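Local structure of putative HAD family hydrolase (Streptomyces avermitilis, 3MMZ) at residues D18-Q23 with E36-H41; R42-G47 with G149-I154; A14-F19 with L59-E64; A126-H131 with A140-P145; N110-L115 with H131-G136. The protein probably joins N-acylneuraminate to CTP in the full-length enzyme, this chain being its putative HAD-type hydrolase domain of the KdsC family, with calcium bound. All coordinates share one frame; numbering follows the deposited sequence.

The five contacts lie in and around one parallel sheet, the core of a HAD-type domain. Interaction 3 joins its strands 14-17 and 57-62; interaction 4 pairs strands 123-126 and 140-141, its centre about 16 Å away. Interactions 1, 3 and 5 meet at one calcium ion, with Asp18 common to 1 and 3 and Asn110 supplied by 5. Strand 36-41 of interaction 1 leads directly into helix 42-53 of interaction 2, whose partner, helix 150-159, follows strand 140-141. Interactions 4 and 5 are therefore nested within the long chain loop that interaction 2 closes, and sequence-distant loops converge on the metal.

Interaction 1. Residues D18-Q23 with E36-H41; sequences DFDGTQ and EFVSVH. With CA (calcium ion), chain M.
The DxDx(T/V) signature loop at the calcium site, consistent with a HAD-type active site, rests through Phe19 on Val38 and Val40 of strand 36-41. Phe19 CG is anti to the backbone N (chi1 -176°), and the far end of the ring meets the strand. Phe19 CZ meets Val38 CG2 at 3.7 Å, the methyl lying at the ring edge near its plane, while Phe19 CE1 approaches Val40 CG1 at 4.0 Å. No direct hydrogen bond crosses the contact; water 2 bridges it by donating to Gln23 O and accepting from His41 N. Within the loop, Gln23 NE2 gives an almost straight bond to Asp18 O (3.1 Å, 176°), coming from above the carbonyl plane. Thr22 OG1 donates to the anti lone pair of Asp18 OD2 at 2.8 Å, so this oxygen is held by both the hydroxyl and the metal. Calcium is bound by Asp18 OD2 at 2.4 Å and by Asp20 O at 2.3 Å, with Asn110 and three waters completing six ligands. Around the contact, Val69 and Arg72 of helix 68-76 pack on Phe19, and strand 36-41 pairs with strand 27-31 and, antiparallel, with a strand of a neighbouring subunit.

Interaction 2. Residues R42-G47 with G149-I154; sequences RGDGLG and GAIREI
Asp44 turns its CG anti to its own carbonyl carbon (chi1 -72°), which carries the carboxylate from helix 42-53 to the first turn of helix 150-159, against Gly149 and Ile151. OD1 is the gripping atom. Arg152 N donates to Asp44 OD1 at 3.1 Å with an angle of 155°, meeting it on the anti side, and Ile151 N adds a weak bond to Asp44 OD1 at 2.9 Å. The same oxygen sits 3.0 Å from Gly149 CA. Asp44 OD2 takes a hydrogen bond from water 5 at 2.7 Å, and that water accepts from Ala150 N at 3.0 Å. Three successive amides of the helix start thus lead to one carboxylate, whose negative charge probably suits the helix N-terminus. An alanine in place of Asp44 would remove both oxygens and would probably leave the amides of Ile151 and Arg152 without this acceptor and water 5 without one of its two partners here. Farther along, Arg152 CG, anti to the backbone N, lies 3.2 Å from Gly43 O, while the guanidinium pairs with Asp111 of a neighbouring subunit. Gly47 CA comes within 4.4 Å of Arg152 CA, a closeness allowed by glycine's missing side chain. The short helix axes, 7.2 Å apart at 33°, belong to adjacent helices flanking the parallel sheet of the Rossmann-like HAD core.

Interaction 3. Residues A14-F19 with L59-E64; sequences AVVLDF and LILSTE. With CA (calcium ion), chain M.
Val16 and Leu59 are bridge partners on parallel neighbouring strands, and their side chains lie side by side, pointing the same way. From Val16 CB, 4.0 Å from Leu59 O, the side chain divides into two methyls. CG1, anti to the backbone N (chi1 -177°), reaches along the partner strand. Val16 CG1 lies 3.7 Å from Leu59 O, meets Leu61 CB at 3.9 Å and Leu59 CD2 at 4.0 Å, and so touches side-chain atoms of both Leu59 and Leu61. Val16 CG2 rests on Leu59 CB at 4.1 Å. Trp94 of helix 87-98 packs on Val16 and Leu59 from this side. The opposite face holds Leu17 and Ile60, with Phe19 CB near Ile60 CG2, and there Val69 and Ala73 of helix 68-76 cover Ile60. Backbone bonds fix the register: Leu17 N donates to Leu59 O at 2.8 Å (163°), and Leu61 N to Leu17 O at 2.9 Å (167°). Leu59 N to Val15 O, 3.1 Å, is weak. Asp18 CA makes a further CA-H...O contact to Leu61 O. The buried Phe19 N has no partner in the model. The chemistry is thus divided by position: oily faces and backbone bonds hold the strands together, while Asp18, next after Leu17, presents its carboxylate to calcium from a buried, apolar, hydrogen-bonded base.

Interaction 4. Residues A126-H131 with A140-P145; sequences AVASAH and AVTTVP
The flat groups meeting here are the peptide units of Ala126, Ala140 and Thr142. In the plane of the Ala140 carbonyl, Ala126 N donates to Ala140 O at 3.1 Å. Thr142 N then meets Ala126 O at 3.0 Å, almost in line with the carbonyl bond. These two bonds flank Val141 and make the parallel bridge between Ala126 and Val141, whose side chains share one face of the sheet. Beyond it, Ala128 CB packs against two carbonyl oxygens, 3.3 Å from Thr142 O and 3.3 Å from Thr143 O.

The Thr142 hydroxyl takes over where the strand pairing ends. OG1 stands between the backbone N and the carbonyl carbon (chi1 69°) and has two jobs. Thr142 OG1 donates to Val144 O at 2.7 Å, tilted 25° from that carbonyl's plane, and it accepts a weak bond from Ala128 N at 3.0 Å. A valine in place of Thr142 would probably leave the Ala128 amide and the Val144 carbonyl without this common mate and let the bend after the strand shift. Farther out, Ser129 OG lies 3.6 Å from Pro145 CB, though Ser129 OG is hydrogen-bonded with Gly146 N. A type I turn from Val127 to Ala130 redirects the chain toward helix 132-137. Strand 123-126, that helix and strand 140-141 form a beta-alpha-beta crossover, placing this contact at the edge of the parallel HAD sheet.

Interaction 5. Residues N110-L115 with H131-G136; sequences NDVNDL and HDVVRG. With CA (calcium ion), chain M; CA (calcium ion), chain F.
Val133 and Val134 of helix 132-137 meet Val112 and Leu115 in a small apolar centre. Val133 CG2 takes two neighbours, Val112 CG1 at 3.8 Å and Leu115 CD1 at 4.0 Å, and the Leu115 and Val133 side chains cross at about a right angle. Val134 CG2 lies against the backbone of Asp111 and 4.2 Å from Leu115 CD2. Moving outward, Val112 CG1 sits over the middle of one face of the His131 ring, 3.8 Å from its centroid and 5° off the normal, a CH-pi contact. His131 precedes the helix as its N-cap residue, and its backbone N donates to Asn110 O at 2.9 Å, linking the helix start to the metal loop.

The polar edge is organised by Asp114. Its OD2 accepts from Asn110 N at 2.9 Å, the donor lying above the carboxylate plane, and from Asp111 N on the anti lone pair; Asp114 OD1 forms a salt bridge with Lys87 and a hydrogen bond with Tyr107. Asn110 CG is turned between the backbone N and the carbonyl carbon (chi1 79°), and Asn110 OD1 binds the first calcium at 2.3 Å while ND2 donates to water 3. At the far end of the helix, Gly136 O binds the second calcium at 2.4 Å, together with Ala138 and with Gly136 and Ala138 of a neighbouring subunit. The chemistry therefore implies two roles: Asp114, as a second-shell residue, holds the backbone of a first-shell ligand, and the helix connects the metal loop with a calcium shared between subunits.

Interaction 1. Residues D18-Q23 with E36-H41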
# COMPACT_ATOMS: atom_id res chain seq x y z
N ASP D 18 9.55 20.56 -15.63
CA ASP D 18 8.17 20.95 -15.42
C ASP D 18 7.94 21.13 -13.90
O ASP D 18 8.74 20.65 -13.10
CB ASP D 18 7.24 19.89 -16.00
CG ASP D 18 5.79 20.14 -15.67
OD1 ASP D 18 5.28 21.24 -15.96
OD2 ASP D 18 5.16 19.23 -15.10
N PHE D 19 6.88 21.84 -13.51
CA PHE D 19 6.64 22.09 -12.08
C PHE D 19 5.49 21.28 -11.49
O PHE D 19 5.73 20.26 -10.85
CB PHE D 19 6.47 23.58 -11.79
CG PHE D 19 6.33 23.90 -10.32
CD1 PHE D 19 7.42 23.80 -9.46
CD2 PHE D 19 5.10 24.30 -9.80
CE1 PHE D 19 7.29 24.10 -8.10
CE2 PHE D 19 4.96 24.60 -8.45
CZ PHE D 19 6.06 24.50 -7.60
N ASP D 20 4.24 21.70 -11.70
CA ASP D 20 3.10 20.96 -11.14
C ASP D 20 3.05 19.53 -11.68
O ASP D 20 3.08 19.31 -12.88
CB ASP D 20 1.76 21.66 -11.42
CG ASP D 20 1.66 23.01 -10.72
OD1 ASP D 20 1.22 23.05 -9.55
OD2 ASP D 20 2.00 24.03 -11.35
N GLY D 21 3.01 18.56 -10.77
CA GLY D 21 2.87 17.16 -11.16
C GLY D 21 4.21 16.48 -11.35
O GLY D 21 4.28 15.25 -11.44
N THR D 22 5.27 17.29 -11.37
CA THR D 22 6.63 16.81 -11.61
C THR D 22 7.49 17.04 -10.37
O THR D 22 8.11 16.11 -9.86
CB THR D 22 7.24 17.47 -12.89
OG1 THR D 22 6.52 17.01 -14.03
CG2 THR D 22 8.74 17.13 -13.05
N GLN D 23 7.51 18.29 -9.89
CA GLN D 23 8.09 18.63 -8.58
C GLN D 23 7.02 18.63 -7.49
O GLN D 23 7.32 18.86 -6.32
CB GLN D 23 8.76 20.00 -8.65
CG GLN D 23 9.89 20.06 -9.64
CD GLN D 23 10.51 21.45 -9.74
OE1 GLN D 23 11.12 21.94 -8.79
NE2 GLN D 23 10.34 22.09 -10.89
N GLU D 36 -3.30 29.94 -2.92
CA GLU D 36 -2.84 28.61 -3.33
C GLU D 36 -1.48 28.27 -2.72
O GLU D 36 -0.60 29.14 -2.63
CB GLU D 36 -2.77 28.53 -4.85
CG GLU D 36 -4.12 28.69 -5.55
CD GLU D 36 -4.04 28.60 -7.07
OE1 GLU D 36 -3.03 28.10 -7.62
OE2 GLU D 36 -5.02 29.01 -7.73
N PHE D 37 -1.34 27.03 -2.27
CA PHE D 37 -0.09 26.50 -1.75
C PHE D 37 0.18 25.18 -2.48
O PHE D 37 -0.76 24.51 -2.91
CB PHE D 37 -0.18 26.24 -0.24
CG PHE D 37 -0.73 27.41 0.56
CD1 PHE D 37 -2.09 27.72 0.52
CD2 PHE D 37 0.10 28.18 1.35
CE1 PHE D 37 -2.61 28.80 1.25
CE2 PHE D 37 -0.41 29.27 2.10
CZ PHE D 37 -1.76 29.58 2.04
N VAL D 38 1.45 24.82 -2.65
CA VAL D 38 1.79 23.51 -3.21
C VAL D 38 2.87 22.84 -2.36
O VAL D 38 3.61 23.52 -1.65
CB VAL D 38 2.25 23.57 -4.70
CG1 VAL D 38 1.15 24.17 -5.60
CG2 VAL D 38 3.56 24.37 -4.84
N SER D 39 2.94 21.51 -2.40
CA SER D 39 3.99 20.79 -1.66
C SER D 39 5.10 20.39 -2.60
O SER D 39 4.87 19.76 -3.64
CB SER D 39 3.43 19.57 -0.91
OG SER D 39 2.47 19.99 0.05
N VAL D 40 6.32 20.77 -2.23
CA VAL D 40 7.52 20.35 -2.94
C VAL D 40 8.29 19.39 -2.01
O VAL D 40 7.84 19.09 -0.91
CB VAL D 40 8.37 21.55 -3.42
CG1 VAL D 40 7.62 22.33 -4.52
CG2 VAL D 40 8.77 22.47 -2.25
N HIS D 41 9.45 18.92 -2.46
CA HIS D 41 10.18 17.86 -1.74
C HIS D 41 11.64 18.25 -1.51
O HIS D 41 12.31 18.70 -2.44
CB HIS D 41 10.07 16.57 -2.56
CG HIS D 41 10.46 15.33 -1.83
ND1 HIS D 41 11.76 14.88 -1.77
CD2 HIS D 41 9.71 14.41 -1.17
CE1 HIS D 41 11.80 13.75 -1.08
NE2 HIS D 41 10.57 13.44 -0.71
CA CA M . 2.72 19.34 -15.16
O HOH W 1 2.22 21.69 -15.12
O HOH W 2 9.82 19.01 -5.36
O HOH W 3 0.59 18.80 -14.36
O HOH W 4 2.75 19.28 -17.50

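Interaction 2. Residues R42-G47 with G149-I154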
# COMPACT_ATOMS: atom_id res chain seq x y z
N ARG D 42 12.12 18.08 -0.28
CA ARG D 42 13.49 18.48 0.10
C ARG D 42 14.55 17.63 -0.57
O ARG D 42 15.66 18.10 -0.82
CB ARG D 42 13.69 18.42 1.62
CG ARG D 42 12.96 19.52 2.39
CD ARG D 42 13.81 20.79 2.54
NE ARG D 42 13.19 21.73 3.47
CZ ARG D 42 12.81 22.97 3.16
NH1 ARG D 42 12.98 23.45 1.94
NH2 ARG D 42 12.25 23.73 4.09
N GLY D 43 14.22 16.36 -0.82
CA GLY D 43 15.07 15.48 -1.61
C GLY D 43 15.28 16.01 -3.02
O GLY D 43 16.41 16.04 -3.51
N ASP D 44 14.19 16.43 -3.68
CA ASP D 44 14.31 17.11 -4.98
C ASP D 44 15.24 18.31 -4.88
O ASP D 44 16.07 18.54 -5.76
CB ASP D 44 12.94 17.59 -5.50
CG ASP D 44 12.03 16.46 -5.97
OD1 ASP D 44 12.53 15.35 -6.27
OD2 ASP D 44 10.81 16.70 -6.05
N GLY D 45 15.08 19.10 -3.82
CA GLY D 45 15.90 20.28 -3.60
C GLY D 45 17.38 19.95 -3.53
O GLY D 45 18.21 20.65 -4.09
N LEU D 46 17.70 18.86 -2.85
CA LEU D 46 19.09 18.44 -2.70
C LEU D 46 19.62 17.92 -4.02
O LEU D 46 20.77 18.19 -4.37
CB LEU D 46 19.23 17.38 -1.59
CG LEU D 46 20.64 16.92 -1.23
CD1 LEU D 46 21.38 17.97 -0.40
CD2 LEU D 46 20.58 15.59 -0.47
N GLY D 47 18.78 17.18 -4.75
CA GLY D 47 19.12 16.67 -6.07
C GLY D 47 19.39 17.79 -7.07
O GLY D 47 20.37 17.77 -7.80
N GLY D 149 9.93 12.98 -4.64
CA GLY D 149 11.38 12.91 -4.85
C GLY D 149 11.83 12.34 -6.18
O GLY D 149 12.89 11.72 -6.28
N ALA D 150 11.02 12.56 -7.22
CA ALA D 150 11.34 12.08 -8.57
C ALA D 150 12.61 12.75 -9.12
O ALA D 150 13.39 12.11 -9.81
CB ALA D 150 10.17 12.32 -9.51
N ILE D 151 12.81 14.03 -8.81
CA ILE D 151 14.01 14.72 -9.30
C ILE D 151 15.26 14.25 -8.54
O ILE D 151 16.34 14.11 -9.14
CB ILE D 151 13.88 16.27 -9.23
CG1 ILE D 151 12.50 16.75 -9.75
CG2 ILE D 151 15.01 16.94 -10.04
CD1 ILE D 151 12.12 16.21 -11.13
N ARG D 152 15.10 13.96 -7.26
CA ARG D 152 16.19 13.36 -6.50
C ARG D 152 16.62 12.02 -7.10
O ARG D 152 17.81 11.74 -7.20
CB ARG D 152 15.86 13.19 -5.02
CG ARG D 152 17.14 13.02 -4.19
CD ARG D 152 16.93 12.11 -3.05
NE ARG D 152 18.18 11.71 -2.38
CZ ARG D 152 19.00 10.75 -2.81
NH1 ARG D 152 20.09 10.43 -2.12
NH2 ARG D 152 18.73 10.09 -3.94
N GLU D 153 15.66 11.20 -7.52
CA GLU D 153 15.96 9.94 -8.21
C GLU D 153 16.76 10.16 -9.50
O GLU D 153 17.77 9.49 -9.74
CB GLU D 153 14.68 9.16 -8.50
CG GLU D 153 14.91 7.79 -9.10
CD GLU D 153 13.62 7.02 -9.37
OE1 GLU D 153 12.53 7.56 -9.12
OE2 GLU D 153 13.71 5.86 -9.83
N ILE D 154 16.31 11.09 -10.34
CA ILE D 154 17.03 11.45 -11.56
C ILE D 154 18.44 11.94 -11.24
O ILE D 154 19.41 11.59 -11.92
CB ILE D 154 16.24 12.51 -12.38
CG1 ILE D 154 14.87 11.93 -12.78
CG2 ILE D 154 17.03 12.97 -13.62
CD1 ILE D 154 13.88 12.95 -13.34
O HOH W 5 9.33 15.04 -7.53

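Interaction 3. Residues A14-F19 with L59-E64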
# COMPACT_ATOMS: atom_id res chain seq x y z
N ALA D 14 22.07 19.99 -19.94
CA ALA D 14 21.00 20.78 -19.33
C ALA D 14 19.92 19.90 -18.70
O ALA D 14 19.64 18.81 -19.20
CB ALA D 14 20.36 21.68 -20.37
N VAL D 15 19.30 20.39 -17.63
CA VAL D 15 18.14 19.72 -17.01
C VAL D 15 16.99 20.73 -16.90
O VAL D 15 17.09 21.73 -16.17
CB VAL D 15 18.48 19.13 -15.61
CG1 VAL D 15 17.22 18.60 -14.92
CG2 VAL D 15 19.51 18.02 -15.72
N VAL D 16 15.91 20.46 -17.62
CA VAL D 16 14.75 21.33 -17.63
C VAL D 16 13.59 20.63 -16.95
O VAL D 16 13.27 19.49 -17.29
CB VAL D 16 14.38 21.78 -19.06
CG1 VAL D 16 13.20 22.76 -19.03
CG2 VAL D 16 15.58 22.43 -19.76
N LEU D 17 12.97 21.30 -15.99
CA LEU D 17 11.92 20.69 -15.17
C LEU D 17 10.56 21.36 -15.33
O LEU D 17 10.44 22.58 -15.21
CB LEU D 17 12.32 20.71 -13.68
CG LEU D 17 13.70 20.15 -13.30
CD1 LEU D 17 14.02 20.50 -11.85
CD2 LEU D 17 13.78 18.65 -13.51
N ASP D 18 9.55 20.56 -15.63
CA ASP D 18 8.17 20.95 -15.42
C ASP D 18 7.94 21.13 -13.90
O ASP D 18 8.74 20.65 -13.10
CB ASP D 18 7.24 19.89 -16.00
CG ASP D 18 5.79 20.14 -15.67
OD1 ASP D 18 5.28 21.24 -15.96
OD2 ASP D 18 5.16 19.23 -15.10
N PHE D 19 6.88 21.84 -13.51
CA PHE D 19 6.64 22.09 -12.08
C PHE D 19 5.49 21.28 -11.49
O PHE D 19 5.73 20.26 -10.85
CB PHE D 19 6.47 23.58 -11.79
CG PHE D 19 6.33 23.90 -10.32
CD1 PHE D 19 7.42 23.80 -9.46
CD2 PHE D 19 5.10 24.30 -9.80
CE1 PHE D 19 7.29 24.10 -8.10
CE2 PHE D 19 4.96 24.60 -8.45
CZ PHE D 19 6.06 24.50 -7.60
N LEU D 59 16.78 24.76 -15.46
CA LEU D 59 15.64 25.59 -15.82
C LEU D 59 14.34 24.94 -15.37
O LEU D 59 14.15 23.75 -15.55
CB LEU D 59 15.57 25.79 -17.34
CG LEU D 59 14.47 26.72 -17.87
CD1 LEU D 59 14.70 28.16 -17.45
CD2 LEU D 59 14.32 26.61 -19.38
N ILE D 60 13.47 25.75 -14.78
CA ILE D 60 12.08 25.36 -14.56
C ILE D 60 11.20 26.04 -15.61
O ILE D 60 11.25 27.26 -15.78
CB ILE D 60 11.61 25.73 -13.14
CG1 ILE D 60 12.36 24.87 -12.11
CG2 ILE D 60 10.11 25.53 -13.02
CD1 ILE D 60 12.17 25.30 -10.68
N LEU D 61 10.41 25.22 -16.29
CA LEU D 61 9.55 25.66 -17.38
C LEU D 61 8.10 25.37 -17.04
O LEU D 61 7.76 24.24 -16.71
CB LEU D 61 9.95 24.92 -18.67
CG LEU D 61 9.27 25.25 -19.99
CD1 LEU D 61 9.60 26.67 -20.42
CD2 LEU D 61 9.73 24.27 -21.05
N SER D 62 7.24 26.40 -17.10
CA SER D 62 5.81 26.21 -16.80
C SER D 62 4.88 27.12 -17.61
O SER D 62 5.25 28.22 -18.00
CB SER D 62 5.55 26.37 -15.29
OG SER D 62 4.24 25.92 -14.96
N THR D 63 3.67 26.62 -17.86
CA THR D 63 2.65 27.32 -18.65
C THR D 63 1.90 28.38 -17.84
O THR D 63 1.45 29.39 -18.39
CB THR D 63 1.60 26.31 -19.24
OG1 THR D 63 2.28 25.21 -19.85
CG2 THR D 63 0.70 26.98 -20.28
N GLU D 64 1.77 28.17 -16.53
CA GLU D 64 0.84 28.97 -15.73
C GLU D 64 1.44 30.17 -14.99
O GLU D 64 2.62 30.17 -14.64
CB GLU D 64 0.08 28.07 -14.76
CG GLU D 64 -1.40 28.42 -14.64
CD GLU D 64 -2.24 27.27 -14.11
OE1 GLU D 64 -3.19 26.86 -14.81
OE2 GLU D 64 -1.94 26.79 -13.00
CA CA M . 2.72 19.34 -15.16
O HOH W 1 2.22 21.69 -15.12
O HOH W 3 0.59 18.80 -14.36
O HOH W 4 2.75 19.28 -17.50

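Interaction 4. Residues A126-H131 with A140-P145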
# COMPACT_ATOMS: atom_id res chain seq x y z
N ALA D 126 9.74 10.85 -17.76
CA ALA D 126 8.42 10.93 -17.15
C ALA D 126 8.55 10.52 -15.70
O ALA D 126 9.25 9.55 -15.39
CB ALA D 126 7.44 9.99 -17.88
N VAL D 127 7.89 11.26 -14.81
CA VAL D 127 7.74 10.82 -13.41
C VAL D 127 6.81 9.60 -13.38
O VAL D 127 6.02 9.39 -14.31
CB VAL D 127 7.25 11.95 -12.47
CG1 VAL D 127 8.28 13.08 -12.45
CG2 VAL D 127 5.88 12.48 -12.88
N ALA D 128 6.93 8.79 -12.32
CA ALA D 128 6.16 7.55 -12.18
C ALA D 128 4.66 7.78 -12.27
O ALA D 128 3.92 6.94 -12.80
CB ALA D 128 6.52 6.85 -10.87
N SER D 129 4.23 8.94 -11.76
CA SER D 129 2.82 9.31 -11.70
C SER D 129 2.30 9.99 -12.98
O SER D 129 1.16 10.46 -13.02
CB SER D 129 2.57 10.23 -10.49
OG SER D 129 3.52 11.28 -10.45
N ALA D 130 3.12 10.04 -14.03
CA ALA D 130 2.73 10.71 -15.27
C ALA D 130 1.53 10.04 -15.93
O ALA D 130 1.28 8.85 -15.73
CB ALA D 130 3.91 10.79 -16.25
N HIS D 131 0.79 10.82 -16.70
CA HIS D 131 -0.26 10.31 -17.59
C HIS D 131 0.27 9.12 -18.40
O HIS D 131 1.44 9.08 -18.80
CB HIS D 131 -0.72 11.46 -18.51
CG HIS D 131 -1.88 11.12 -19.40
ND1 HIS D 131 -3.15 11.63 -19.19
CD2 HIS D 131 -1.96 10.36 -20.51
CE1 HIS D 131 -3.96 11.19 -20.14
NE2 HIS D 131 -3.26 10.41 -20.95
N ALA D 140 13.07 7.59 -20.37
CA ALA D 140 13.29 7.00 -19.05
C ALA D 140 12.09 7.37 -18.16
O ALA D 140 11.45 8.40 -18.38
CB ALA D 140 14.59 7.51 -18.46
N VAL D 141 11.79 6.52 -17.17
CA VAL D 141 10.63 6.74 -16.30
C VAL D 141 11.11 6.54 -14.87
O VAL D 141 11.77 5.53 -14.58
CB VAL D 141 9.47 5.74 -16.60
CG1 VAL D 141 8.25 5.99 -15.70
CG2 VAL D 141 9.05 5.81 -18.09
N THR D 142 10.82 7.48 -13.98
CA THR D 142 11.25 7.33 -12.59
C THR D 142 10.38 6.29 -11.90
O THR D 142 9.28 5.98 -12.38
CB THR D 142 11.20 8.66 -11.80
OG1 THR D 142 9.83 9.05 -11.61
CG2 THR D 142 11.97 9.77 -12.52
N THR D 143 10.87 5.75 -10.79
CA THR D 143 10.06 4.86 -9.96
C THR D 143 9.26 5.66 -8.94
O THR D 143 8.17 5.26 -8.51
CB THR D 143 10.94 3.82 -9.22
OG1 THR D 143 11.86 4.51 -8.37
CG2 THR D 143 11.71 2.99 -10.18
N VAL D 144 9.80 6.81 -8.54
CA VAL D 144 9.20 7.66 -7.51
C VAL D 144 8.26 8.67 -8.18
O VAL D 144 8.64 9.28 -9.17
CB VAL D 144 10.35 8.43 -6.75
CG1 VAL D 144 9.80 9.43 -5.77
CG2 VAL D 144 11.26 7.42 -6.03
N PRO D 145 7.03 8.85 -7.64
CA PRO D 145 6.11 9.81 -8.27
C PRO D 145 6.43 11.29 -8.05
O PRO D 145 7.24 11.63 -7.20
CB PRO D 145 4.75 9.46 -7.65
CG PRO D 145 5.08 8.86 -6.31
CD PRO D 145 6.43 8.18 -6.47

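Interaction 5. Residues N110-L115 with H131-G136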
# COMPACT_ATOMS: atom_id res chain seq x y z
N ASN D 110 5.11 15.30 -16.80
CA ASN D 110 4.10 14.39 -16.25
C ASN D 110 2.78 14.34 -17.03
O ASN D 110 1.97 13.47 -16.78
CB ASN D 110 3.76 14.77 -14.80
CG ASN D 110 2.82 15.96 -14.74
OD1 ASN D 110 3.17 17.05 -15.18
ND2 ASN D 110 1.62 15.75 -14.22
N ASP D 111 2.54 15.28 -17.95
CA ASP D 111 1.21 15.34 -18.58
C ASP D 111 1.25 15.57 -20.09
O ASP D 111 2.30 15.85 -20.64
CB ASP D 111 0.30 16.37 -17.88
CG ASP D 111 -1.17 15.91 -17.79
OD1 ASP D 111 -1.70 15.30 -18.74
OD2 ASP D 111 -1.81 16.16 -16.75
N VAL D 112 0.10 15.44 -20.75
CA VAL D 112 0.05 15.51 -22.21
C VAL D 112 0.58 16.82 -22.80
O VAL D 112 1.11 16.84 -23.92
CB VAL D 112 -1.35 15.16 -22.77
CG1 VAL D 112 -1.74 13.75 -22.34
CG2 VAL D 112 -2.39 16.18 -22.34
N ASN D 113 0.47 17.91 -22.03
CA ASN D 113 1.04 19.17 -22.50
C ASN D 113 2.58 19.18 -22.49
O ASN D 113 3.18 20.14 -22.96
CB ASN D 113 0.42 20.41 -21.82
CG ASN D 113 0.76 20.52 -20.34
OD1 ASN D 113 1.71 19.92 -19.85
ND2 ASN D 113 -0.02 21.33 -19.63
N ASP D 114 3.20 18.11 -21.99
CA ASP D 114 4.66 17.97 -22.05
C ASP D 114 5.14 17.22 -23.30
O ASP D 114 6.35 17.20 -23.59
CB ASP D 114 5.19 17.25 -20.80
CG ASP D 114 5.01 18.06 -19.55
OD1 ASP D 114 5.45 19.23 -19.55
OD2 ASP D 114 4.41 17.55 -18.57
N LEU D 115 4.22 16.61 -24.03
CA LEU D 115 4.60 15.76 -25.16
C LEU D 115 5.37 16.52 -26.25
O LEU D 115 6.33 15.99 -26.78
CB LEU D 115 3.40 14.99 -25.73
CG LEU D 115 2.82 13.94 -24.77
CD1 LEU D 115 1.49 13.42 -25.34
CD2 LEU D 115 3.80 12.80 -24.54
N HIS D 131 0.79 10.82 -16.70
CA HIS D 131 -0.26 10.31 -17.59
C HIS D 131 0.27 9.12 -18.40
O HIS D 131 1.44 9.08 -18.80
CB HIS D 131 -0.72 11.46 -18.51
CG HIS D 131 -1.88 11.12 -19.40
ND1 HIS D 131 -3.15 11.63 -19.19
CD2 HIS D 131 -1.96 10.36 -20.51
CE1 HIS D 131 -3.96 11.19 -20.14
NE2 HIS D 131 -3.26 10.41 -20.95
N ASP D 132 -0.59 8.12 -18.64
CA ASP D 132 -0.15 6.89 -19.31
C ASP D 132 0.65 7.09 -20.60
O ASP D 132 1.70 6.47 -20.78
CB ASP D 132 -1.35 5.96 -19.57
CG ASP D 132 -1.89 5.35 -18.30
OD1 ASP D 132 -1.14 5.31 -17.30
OD2 ASP D 132 -3.05 4.89 -18.31
N VAL D 133 0.18 7.97 -21.48
CA VAL D 133 0.87 8.22 -22.77
C VAL D 133 2.24 8.87 -22.58
O VAL D 133 3.15 8.68 -23.37
CB VAL D 133 0.01 9.02 -23.79
CG1 VAL D 133 -1.31 8.30 -24.06
CG2 VAL D 133 -0.24 10.43 -23.31
N VAL D 134 2.37 9.64 -21.50
CA VAL D 134 3.61 10.34 -21.17
C VAL D 134 4.67 9.34 -20.68
O VAL D 134 5.83 9.42 -21.06
CB VAL D 134 3.36 11.46 -20.12
CG1 VAL D 134 4.67 12.18 -19.75
CG2 VAL D 134 2.34 12.46 -20.65
N ARG D 135 4.26 8.40 -19.83
CA ARG D 135 5.17 7.33 -19.40
C ARG D 135 5.73 6.58 -20.60
O ARG D 135 6.94 6.33 -20.68
CB ARG D 135 4.46 6.35 -18.47
CG ARG D 135 4.25 6.87 -17.08
CD ARG D 135 3.07 6.17 -16.44
NE ARG D 135 3.31 4.80 -15.97
CZ ARG D 135 2.68 3.71 -16.41
NH1 ARG D 135 1.77 3.80 -17.39
NH2 ARG D 135 2.96 2.52 -15.87
N GLY D 136 4.86 6.26 -21.56
CA GLY D 136 5.30 5.59 -22.79
C GLY D 136 6.27 6.42 -23.62
O GLY D 136 7.32 5.93 -24.04
CA CA M . 2.72 19.34 -15.16
CA CA F . 9.53 4.99 -23.86
O HOH W 3 0.59 18.80 -14.36
O HOH W 6 8.69 4.61 -21.72
O HOH W 7 11.59 4.90 -25.30
O HOH W 8 9.20 5.71 -26.28
O HOH W 1 2.22 21.69 -15.12